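Local coordinates for diaminopimelate decarboxylase (Methanocaldococcus jannaschii, PDB 1TWI), which uses pyridoxal 5'-phosphate to decarboxylate meso-diaminopimelate to L-lysine, the final step of lysine biosynthesis by the diaminopimelate pathway, at residues K41-R46 / V296-Y301; G252-Y255 / Q260-T263. One frame throughout, in Å; residues are numbered along the deposited sequence.

Contact 1. Residues K41-R46 / V296-Y301; sequences KINYNR and VATAGY
With chi1 at -67°, Asn43 sets its CG beside its own backbone N and extends its amide from helix 37-58, while Thr298 (chi1 58°) tucks OG1 between its backbone N and carbonyl carbon, turning the hydroxyl toward that amide. The two side chains meet obliquely. Asn43 ND2 donates to Thr298 OG1 over 2.8 Å, nearly straight at 160°, and the hydroxyl lies close to the amide plane. ND2 also bonds to the carbonyl of Leu295, so two acceptors fix the rotation of the amide. A water closes a small ring: it donates to Asn43 OD1 at 2.7 Å and is hydrogen-bonded to Thr298 OG1 at 2.8 Å. Asparagine suits this buried place by offering both a donor and an acceptor without a charge, and threonine by having a hydroxyl that can serve either way. The same water lies in plane at the edge of the Arg46 guanidinium, one face of which is covered by Ile42 CG2 and whose NH2 is paired with Asp5. Around Thr298 the chain is held in a tight turn by Ala299 N to Val296 O at 3.1 Å, and the small Ala299 fits against Gln39 and Ile40 of the helix. The contact thus ties the first helix after strand 32-36 to the link between the barrel and strand 300-311, the interdomain junction of a class-II decarboxylase, with its TIM barrel and beta domain.

Contact 2. Residues G252-Y255 / Q260-T263; sequences GIPY and QIPT
Gly252 and Ile253 run extended into an inverse gamma turn centred on Pro254 (phi -77°, psi 79°), closed by a weak bond from Tyr255 N to Ile253 O, while the extended backbone of Ile261 lies opposite. Both segments belong to the loop that follows strand 244-246 of the TIM barrel and leads into helix 264-276. Ile261 reaches across with its longer branch: CG1 stands between the backbone N and the carbonyl carbon and CD1 is fully extended beyond it (chi2 -178°). The CD1 methyl meets the Ile253-Pro254 peptide, 3.2 Å from Pro254 N and 3.3 Å from Ile253 C, a tight fit. It also packs against the proline ring, 3.7 Å from Pro254 CB, the two side chains crossing at about a right angle. Proline is apt here because its nitrogen carries no hydrogen, so a methyl can lie against it without burying a donor, and its ring restricts phi to a value the turn needs. Ile253 points the other way and lays CD1 over the centre of the Tyr255 ring, 3.4 Å above its plane. The hydroxyl of that tyrosine bonds to Arg293. Farther along, Thr263 N-caps helix 264-276: its side chain caps a backbone N and Asp266 accepts its N-H, a capping box. Beside the methyl contact, one water joins the two backbones, donating to Gly252 O at 3.0 Å and to Pro262 O at 2.9 Å.

In the fold
Contact 2 is nested inside the long chain loop that contact 1 closes, and their centres are 12 Å apart. They touch directly through apolar groups: Ala297 CB lies 3.9 Å from Ile253 CG1, and Thr298 CG2 is 4.1 Å from both Ile253 CD1 and Pro254 CD. Thr298 is therefore two-sided, its hydroxyl serving contact 1 and its methyl meeting contact 2. Each contact has a residue near the active site. The side chain of Val296 and the position of Gly252 are each about 7 Å from a bound pyridoxal phosphate, and Arg293, which lines the pocket of the bound lysine, has its side chain about 4 Å from that of Ile253 and about 6 Å from that of Val296.

Contact 1. Residues K41-R46 / V296-Y301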
# COMPACT_ATOMS: atom_id res chain seq x y z
N LYS A 41 0.46 -21.70 16.41
CA LYS A 41 1.19 -22.56 17.36
C LYS A 41 1.90 -23.66 16.60
O LYS A 41 3.05 -24.01 16.94
CB LYS A 41 0.26 -23.23 18.39
CG LYS A 41 -0.48 -22.21 19.33
CD LYS A 41 -1.28 -23.03 20.38
CE LYS A 41 -2.41 -22.22 20.94
NZ LYS A 41 -1.89 -21.02 21.64
N ILE A 42 1.24 -24.21 15.61
CA ILE A 42 1.91 -25.27 14.80
C ILE A 42 3.15 -24.73 14.07
O ILE A 42 4.24 -25.35 14.09
CB ILE A 42 0.94 -25.84 13.73
CG1 ILE A 42 -0.08 -26.73 14.46
CG2 ILE A 42 1.77 -26.57 12.59
CD1 ILE A 42 -1.32 -27.09 13.64
N ASN A 43 3.01 -23.55 13.45
CA ASN A 43 4.17 -23.01 12.71
C ASN A 43 5.34 -22.71 13.66
O ASN A 43 6.50 -22.98 13.33
CB ASN A 43 3.74 -21.72 11.93
CG ASN A 43 2.75 -22.02 10.81
OD1 ASN A 43 2.56 -23.18 10.42
ND2 ASN A 43 2.10 -20.97 10.27
N TYR A 44 5.02 -22.15 14.83
CA TYR A 44 6.04 -21.81 15.80
C TYR A 44 6.70 -23.09 16.32
O TYR A 44 7.92 -23.18 16.43
CB TYR A 44 5.42 -21.08 17.00
CG TYR A 44 6.45 -20.69 18.03
CD1 TYR A 44 7.42 -19.74 17.74
CD2 TYR A 44 6.50 -21.32 19.26
CE1 TYR A 44 8.42 -19.42 18.66
CE2 TYR A 44 7.48 -21.02 20.19
CZ TYR A 44 8.44 -20.06 19.89
OH TYR A 44 9.40 -19.74 20.82
N ASN A 45 5.88 -24.07 16.68
CA ASN A 45 6.41 -25.34 17.20
C ASN A 45 7.29 -26.05 16.15
O ASN A 45 8.18 -26.79 16.54
CB ASN A 45 5.29 -26.27 17.60
CG ASN A 45 4.54 -25.81 18.87
OD1 ASN A 45 5.06 -24.98 19.66
ND2 ASN A 45 3.34 -26.36 19.07
N ARG A 46 7.01 -25.87 14.85
CA ARG A 46 7.86 -26.49 13.85
C ARG A 46 9.30 -25.93 13.93
O ARG A 46 10.33 -26.66 13.72
CB ARG A 46 7.29 -26.27 12.44
CG ARG A 46 6.22 -27.33 12.09
CD ARG A 46 5.47 -27.01 10.78
NE ARG A 46 4.44 -28.01 10.53
CZ ARG A 46 3.33 -27.80 9.81
NH1 ARG A 46 3.12 -26.62 9.25
NH2 ARG A 46 2.40 -28.76 9.69
N VAL A 296 3.33 -16.72 10.45
CA VAL A 296 1.93 -16.35 10.42
C VAL A 296 1.15 -16.42 9.12
O VAL A 296 -0.07 -16.43 9.16
CB VAL A 296 1.74 -14.91 11.04
CG1 VAL A 296 2.28 -14.90 12.50
CG2 VAL A 296 2.52 -13.82 10.19
N ALA A 297 1.83 -16.48 7.97
CA ALA A 297 1.10 -16.43 6.72
C ALA A 297 0.01 -17.47 6.56
O ALA A 297 -1.11 -17.11 6.21
CB ALA A 297 2.11 -16.55 5.50
N THR A 298 0.36 -18.74 6.78
CA THR A 298 -0.62 -19.82 6.57
C THR A 298 -1.74 -19.85 7.62
O THR A 298 -2.67 -20.63 7.49
CB THR A 298 0.08 -21.23 6.59
OG1 THR A 298 0.74 -21.40 7.83
CG2 THR A 298 1.10 -21.34 5.46
N ALA A 299 -1.64 -19.02 8.66
CA ALA A 299 -2.68 -18.99 9.68
C ALA A 299 -3.82 -18.01 9.30
O ALA A 299 -4.89 -18.02 9.94
CB ALA A 299 -2.08 -18.55 11.06
N GLY A 300 -3.60 -17.20 8.27
CA GLY A 300 -4.60 -16.18 7.90
C GLY A 300 -5.42 -16.42 6.65
O GLY A 300 -4.89 -16.86 5.62
N TYR A 301 -6.73 -16.16 6.74
CA TYR A 301 -7.62 -16.34 5.59
C TYR A 301 -8.42 -15.07 5.50
O TYR A 301 -8.77 -14.52 6.52
CB TYR A 301 -8.59 -17.52 5.83
CG TYR A 301 -7.80 -18.82 6.04
CD1 TYR A 301 -7.22 -19.09 7.27
CD2 TYR A 301 -7.54 -19.71 4.95
CE1 TYR A 301 -6.40 -20.18 7.47
CE2 TYR A 301 -6.72 -20.86 5.13
CZ TYR A 301 -6.15 -21.07 6.40
OH TYR A 301 -5.28 -22.11 6.64
O HOH W 1 1.95 -23.96 7.93

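Contact 2. Residues G252-Y255 / Q260-T263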
# COMPACT_ATOMS: atom_id res chain seq x y z
N GLY A 252 10.35 -19.40 2.70
CA GLY A 252 9.12 -19.26 1.91
C GLY A 252 7.98 -20.14 2.41
O GLY A 252 8.24 -21.15 3.04
N ILE A 253 6.74 -19.75 2.15
CA ILE A 253 5.62 -20.55 2.60
C ILE A 253 4.90 -21.09 1.34
O ILE A 253 5.05 -20.55 0.23
CB ILE A 253 4.64 -19.71 3.52
CG1 ILE A 253 3.94 -18.62 2.71
CG2 ILE A 253 5.43 -19.13 4.70
CD1 ILE A 253 2.41 -18.98 2.35
N PRO A 254 4.10 -22.16 1.48
CA PRO A 254 3.45 -22.69 0.27
C PRO A 254 2.21 -21.95 -0.30
O PRO A 254 1.08 -22.37 -0.07
CB PRO A 254 3.16 -24.16 0.67
CG PRO A 254 2.86 -24.07 2.20
CD PRO A 254 3.76 -22.93 2.70
N TYR A 255 2.43 -20.85 -1.03
CA TYR A 255 1.31 -20.16 -1.61
C TYR A 255 0.68 -21.08 -2.67
O TYR A 255 -0.53 -21.16 -2.76
CB TYR A 255 1.74 -18.85 -2.27
CG TYR A 255 2.03 -17.78 -1.25
CD1 TYR A 255 0.99 -17.18 -0.50
CD2 TYR A 255 3.34 -17.39 -1.02
CE1 TYR A 255 1.29 -16.19 0.48
CE2 TYR A 255 3.65 -16.42 -0.02
CZ TYR A 255 2.62 -15.83 0.71
OH TYR A 255 2.94 -14.84 1.63
N GLN A 260 5.92 -29.58 -3.02
CA GLN A 260 6.48 -29.48 -1.70
C GLN A 260 7.62 -28.47 -1.75
O GLN A 260 8.27 -28.29 -2.77
CB GLN A 260 7.05 -30.81 -1.21
CG GLN A 260 6.04 -31.68 -0.53
CD GLN A 260 6.71 -32.70 0.35
OE1 GLN A 260 7.87 -33.08 0.11
NE2 GLN A 260 6.00 -33.17 1.37
N ILE A 261 7.88 -27.85 -0.62
CA ILE A 261 8.96 -26.89 -0.53
C ILE A 261 9.68 -27.17 0.78
O ILE A 261 9.19 -27.93 1.65
CB ILE A 261 8.41 -25.41 -0.55
CG1 ILE A 261 7.46 -25.18 0.65
CG2 ILE A 261 7.67 -25.14 -1.88
CD1 ILE A 261 6.81 -23.73 0.70
N PRO A 262 10.85 -26.58 0.95
CA PRO A 262 11.64 -26.79 2.18
C PRO A 262 10.88 -26.36 3.43
O PRO A 262 10.19 -25.33 3.42
CB PRO A 262 12.86 -25.93 1.95
CG PRO A 262 12.94 -25.83 0.45
CD PRO A 262 11.51 -25.64 0.05
N THR A 263 11.02 -27.15 4.50
CA THR A 263 10.38 -26.87 5.79
C THR A 263 11.39 -26.37 6.78
O THR A 263 12.59 -26.32 6.51
CB THR A 263 9.82 -28.15 6.46
OG1 THR A 263 10.91 -29.05 6.73
CG2 THR A 263 8.79 -28.82 5.55
O HOH W 2 10.21 -22.97 1.78